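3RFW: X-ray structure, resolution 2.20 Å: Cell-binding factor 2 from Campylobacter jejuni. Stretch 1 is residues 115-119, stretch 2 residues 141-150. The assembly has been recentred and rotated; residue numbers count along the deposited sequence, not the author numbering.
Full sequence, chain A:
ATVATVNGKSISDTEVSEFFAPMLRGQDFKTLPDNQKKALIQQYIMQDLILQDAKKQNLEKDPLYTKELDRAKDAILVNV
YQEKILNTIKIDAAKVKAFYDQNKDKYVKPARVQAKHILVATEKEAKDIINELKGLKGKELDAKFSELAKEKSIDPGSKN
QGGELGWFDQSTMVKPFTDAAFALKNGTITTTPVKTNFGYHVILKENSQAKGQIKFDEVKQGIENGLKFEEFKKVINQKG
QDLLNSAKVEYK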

ATOM      1  N   ALA A 115      10.867  21.281  19.627  1.00 46.66           N
ATOM      2  CA  ALA A 115      10.938  22.730  19.841  1.00 47.23           C
ATOM      3  C   ALA A 115       9.758  23.476  19.244  1.00 48.46           C
ATOM      4  O   ALA A 115       9.098  22.969  18.328  1.00 49.76           O
ATOM      5  CB  ALA A 115      12.249  23.286  19.296  1.00 45.81           C
ATOM      6  N   LYS A 116       9.494  24.670  19.768  1.00 47.32           N
ATOM      7  CA  LYS A 116       8.652  25.649  19.088  1.00 47.47           C
ATOM      8  C   LYS A 116       9.493  26.824  18.609  1.00 47.55           C
ATOM      9  O   LYS A 116      10.549  27.091  19.166  1.00 45.01           O
ATOM     10  CB  LYS A 116       7.547  26.152  20.042  1.00 48.63           C
ATOM     11  CG  LYS A 116       6.469  25.095  20.356  1.00 46.22           C
ATOM     12  CD  LYS A 116       5.416  25.634  21.299  1.00 44.08           C
ATOM     13  CE  LYS A 116       4.737  24.515  22.078  1.00 48.11           C
ATOM     14  NZ  LYS A 116       3.773  25.071  23.062  1.00 51.74           N
ATOM     15  N   HIS A 117       8.995  27.568  17.625  1.00 48.78           N
ATOM     16  CA  HIS A 117       9.625  28.832  17.243  1.00 49.91           C
ATOM     17  C   HIS A 117       8.659  29.978  16.909  1.00 50.51           C
ATOM     18  O   HIS A 117       7.456  29.760  16.726  1.00 51.42           O
ATOM     19  CB  HIS A 117      10.678  28.620  16.144  1.00 48.41           C
ATOM     20  CG  HIS A 117      10.154  28.765  14.750  1.00 52.71           C
ATOM     21  ND1 HIS A 117       9.002  28.141  14.314  1.00 58.36           N
ATOM     22  CD2 HIS A 117      10.670  29.400  13.669  1.00 53.56           C
ATOM     23  CE1 HIS A 117       8.819  28.406  13.032  1.00 56.15           C
ATOM     24  NE2 HIS A 117       9.827  29.152  12.612  1.00 55.84           N
ATOM     25  N   ILE A 118       9.182  31.202  16.943  1.00 50.25           N
ATOM     26  CA  ILE A 118       8.474  32.396  16.465  1.00 50.06           C
ATOM     27  C   ILE A 118       9.327  33.061  15.395  1.00 50.04           C
ATOM     28  O   ILE A 118      10.504  33.279  15.603  1.00 50.38           O
ATOM     29  CB  ILE A 118       8.267  33.409  17.619  1.00 49.53           C
ATOM     30  CG1 ILE A 118       7.281  32.854  18.644  1.00 47.47           C
ATOM     31  CG2 ILE A 118       7.813  34.756  17.083  1.00 49.54           C
ATOM     32  CD1 ILE A 118       7.171  33.687  19.892  1.00 49.35           C
ATOM     33  N   LEU A 119       8.747  33.369  14.242  1.00 51.47           N
ATOM     34  CA  LEU A 119       9.518  33.981  13.165  1.00 52.54           C
ATOM     35  C   LEU A 119       9.040  35.406  12.919  1.00 53.33           C
ATOM     36  O   LEU A 119       7.842  35.684  12.943  1.00 55.16           O
ATOM     37  CB  LEU A 119       9.453  33.135  11.880  1.00 52.75           C
ATOM     38  CG  LEU A 119      10.015  33.710  10.564  1.00 54.77           C
ATOM     39  CD1 LEU A 119      11.504  34.012  10.693  1.00 58.60           C
ATOM     40  CD2 LEU A 119       9.791  32.738   9.401  1.00 56.39           C
ATOM     41  N   LEU A 141       6.321  29.991  30.693  1.00 60.67           N
ATOM     42  CA  LEU A 141       7.065  30.346  29.491  1.00 58.82           C
ATOM     43  C   LEU A 141       6.447  29.715  28.221  1.00 58.85           C
ATOM     44  O   LEU A 141       6.376  30.339  27.158  1.00 57.48           O
ATOM     45  CB  LEU A 141       8.512  29.880  29.667  1.00 60.33           C
ATOM     46  CG  LEU A 141       9.543  30.119  28.561  1.00 59.17           C
ATOM     47  CD1 LEU A 141       9.319  29.132  27.446  1.00 60.83           C
ATOM     48  CD2 LEU A 141       9.468  31.551  28.051  1.00 59.74           C
ATOM     49  N   ASP A 142       5.987  28.478  28.354  1.00 58.53           N
ATOM     50  CA  ASP A 142       5.440  27.724  27.238  1.00 59.53           C
ATOM     51  C   ASP A 142       4.141  28.374  26.733  1.00 59.91           C
ATOM     52  O   ASP A 142       4.056  28.786  25.568  1.00 59.95           O
ATOM     53  CB  ASP A 142       5.232  26.259  27.654  1.00 58.73           C
ATOM     54  CG  ASP A 142       4.418  25.461  26.647  1.00 61.74           C
ATOM     55  OD1 ASP A 142       3.373  24.905  27.043  1.00 68.27           O
ATOM     56  OD2 ASP A 142       4.870  25.298  25.498  1.00 61.45           O
ATOM     57  N   ALA A 143       3.181  28.572  27.639  1.00 60.79           N
ATOM     58  CA  ALA A 143       1.886  29.193  27.290  1.00 60.02           C
ATOM     59  C   ALA A 143       2.053  30.581  26.662  1.00 59.56           C
ATOM     60  O   ALA A 143       1.508  30.858  25.585  1.00 59.83           O
ATOM     61  CB  ALA A 143       0.974  29.265  28.514  1.00 60.09           C
ATOM     62  N   LYS A 144       2.824  31.437  27.331  1.00 58.22           N
ATOM     63  CA  LYS A 144       3.127  32.755  26.806  1.00 56.98           C
ATOM     64  C   LYS A 144       3.838  32.710  25.465  1.00 55.16           C
ATOM     65  O   LYS A 144       3.509  33.483  24.578  1.00 55.17           O
ATOM     66  CB  LYS A 144       3.915  33.584  27.816  1.00 57.47           C
ATOM     67  CG  LYS A 144       3.100  34.720  28.441  1.00 61.63           C
ATOM     68  N   PHE A 145       4.776  31.781  25.297  1.00 54.63           N
ATOM     69  CA  PHE A 145       5.438  31.619  23.992  1.00 53.27           C
ATOM     70  C   PHE A 145       4.433  31.374  22.864  1.00 52.11           C
ATOM     71  O   PHE A 145       4.433  32.078  21.848  1.00 49.92           O
ATOM     72  CB  PHE A 145       6.479  30.479  24.011  1.00 52.73           C
ATOM     73  CG  PHE A 145       7.401  30.465  22.798  1.00 48.39           C
ATOM     74  CD1 PHE A 145       8.581  31.190  22.792  1.00 50.61           C
ATOM     75  CD2 PHE A 145       7.069  29.747  21.660  1.00 48.56           C
ATOM     76  CE1 PHE A 145       9.432  31.186  21.665  1.00 50.88           C
ATOM     77  CE2 PHE A 145       7.909  29.734  20.536  1.00 42.11           C
ATOM     78  CZ  PHE A 145       9.084  30.454  20.540  1.00 46.05           C
ATOM     79  N   SER A 146       3.669  30.294  23.004  1.00 53.18           N
ATOM     80  CA  SER A 146       2.682  29.887  22.007  1.00 54.90           C
ATOM     81  C   SER A 146       1.681  31.010  21.687  1.00 56.11           C
ATOM     82  O   SER A 146       1.318  31.217  20.522  1.00 55.75           O
ATOM     83  CB  SER A 146       1.931  28.643  22.485  1.00 55.14           C
ATOM     84  OG  SER A 146       2.822  27.583  22.794  1.00 59.14           O
ATOM     85  N   GLU A 147       1.245  31.732  22.719  1.00 56.64           N
ATOM     86  CA  GLU A 147       0.383  32.896  22.523  1.00 58.61           C
ATOM     87  C   GLU A 147       1.074  33.983  21.705  1.00 58.89           C
ATOM     88  O   GLU A 147       0.437  34.631  20.868  1.00 60.48           O
ATOM     89  CB  GLU A 147      -0.106  33.466  23.865  1.00 59.04           C
ATOM     90  N   LEU A 148       2.370  34.182  21.931  1.00 58.00           N
ATOM     91  CA  LEU A 148       3.126  35.158  21.148  1.00 58.07           C
ATOM     92  C   LEU A 148       3.317  34.699  19.704  1.00 57.57           C
ATOM     93  O   LEU A 148       3.430  35.520  18.794  1.00 58.09           O
ATOM     94  CB  LEU A 148       4.484  35.448  21.798  1.00 58.15           C
ATOM     95  CG  LEU A 148       4.496  36.374  23.026  1.00 61.74           C
ATOM     96  CD1 LEU A 148       5.935  36.834  23.354  1.00 61.94           C
ATOM     97  CD2 LEU A 148       3.584  37.576  22.801  1.00 55.88           C
ATOM     98  N   ALA A 149       3.407  33.386  19.503  1.00 57.16           N
ATOM     99  CA  ALA A 149       3.622  32.835  18.165  1.00 57.49           C
ATOM    100  C   ALA A 149       2.351  32.987  17.322  1.00 57.91           C
ATOM    101  O   ALA A 149       2.390  33.481  16.193  1.00 57.00           O
ATOM    102  CB  ALA A 149       4.041  31.358  18.248  1.00 57.07           C
ATOM    103  N   LYS A 150       1.223  32.577  17.892  1.00 58.48           N
ATOM    104  CA  LYS A 150      -0.083  32.860  17.302  1.00 59.76           C
ATOM    105  C   LYS A 150      -0.243  34.357  16.975  1.00 60.15           C
ATOM    106  O   LYS A 150      -0.685  34.715  15.887  1.00 61.02           O
ATOM    107  CB  LYS A 150      -1.206  32.380  18.228  1.00 57.84           C
ATOM    108  CG  LYS A 150      -1.264  30.870  18.406  1.00 58.79           C
ATOM    109  CD  LYS A 150      -2.326  30.478  19.431  1.00 58.17           C
ATOM    110  CE  LYS A 150      -2.322  28.969  19.669  1.00 62.44           C
TER

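This is a small helix-on-strand packing contact in which two alternate strand residues face the helix, one anchoring it through a buttressed salt bridge and the other filling an apolar pocket built around a phenylalanine ring. The strand, residues 115-119, and the helix, residues 141-150, run in broadly the same direction at 39°, with their axes 8.1 Å apart at closest approach. The backbones draw together along the way: the CA atoms of Lys 116 and Ser 146 are 7.9 Å apart, those of Ile 118 and Ala 149 only 5.2 Å.

The alternation of an extended strand sets the pattern. Lys 116 and Ile 118 direct their CA-to-CB bonds toward the helix, whereas that of His 117 points away, so His 117 takes part mainly through its backbone.

Lys 116 spans the wider gap. With chi1 in m and the remaining three angles in t, its chain is nearly fully extended, and NZ reaches two helix acceptors one turn apart. Lys 116 NZ donates a hydrogen bond to Asp 142 OD2 at 2.7 Å, which is also a salt bridge, and another to Ser 146 OG, likewise at 2.7 Å. The Asp 142 CA-to-CB bond points sideways, but the carboxylate end comes nearer the strand, where it balances the lysine's charge. Ser 146 suits its place because its short hydroxyl can accept from the lysine while donating back to the helix, from Ser 146 OG to Asp 142 O at 3.3 Å. CB of Lys 116 lies 3.6 Å from CE2 of Phe 145, so the side chain offers an apolar stem as well as a charged tip.

The CA-to-CB bond of Phe 145 points toward the strand, and the residue is buried in the structure. Its flat aromatic face accepts a methyl of Ile 118, with CD1 of Ile 118 3.8 Å from the centroid of the Phe 145 ring and just 13° off the normal, a CH-pi contact; CG1 of Ile 118 also comes within 3.6 Å of CZ of Phe 145. At the ring edge, the backbone C of His 117 lies 3.7 Å from CZ of Phe 145, so the ring meets the strand backbone edge-on at this point.

The branched aliphatic chain of Ile 118 also touches the next part of the helix. Ile 118 CD1 is 3.7 Å from Leu 148 CB, an apolar neighbour, and Ile 118 CG1 is 3.6 Å from Ala 149 CB. The single methyl of Ala 149 suits the close approach of the backbones here, with Ala 149 CB 4.1 Å from His 117 O.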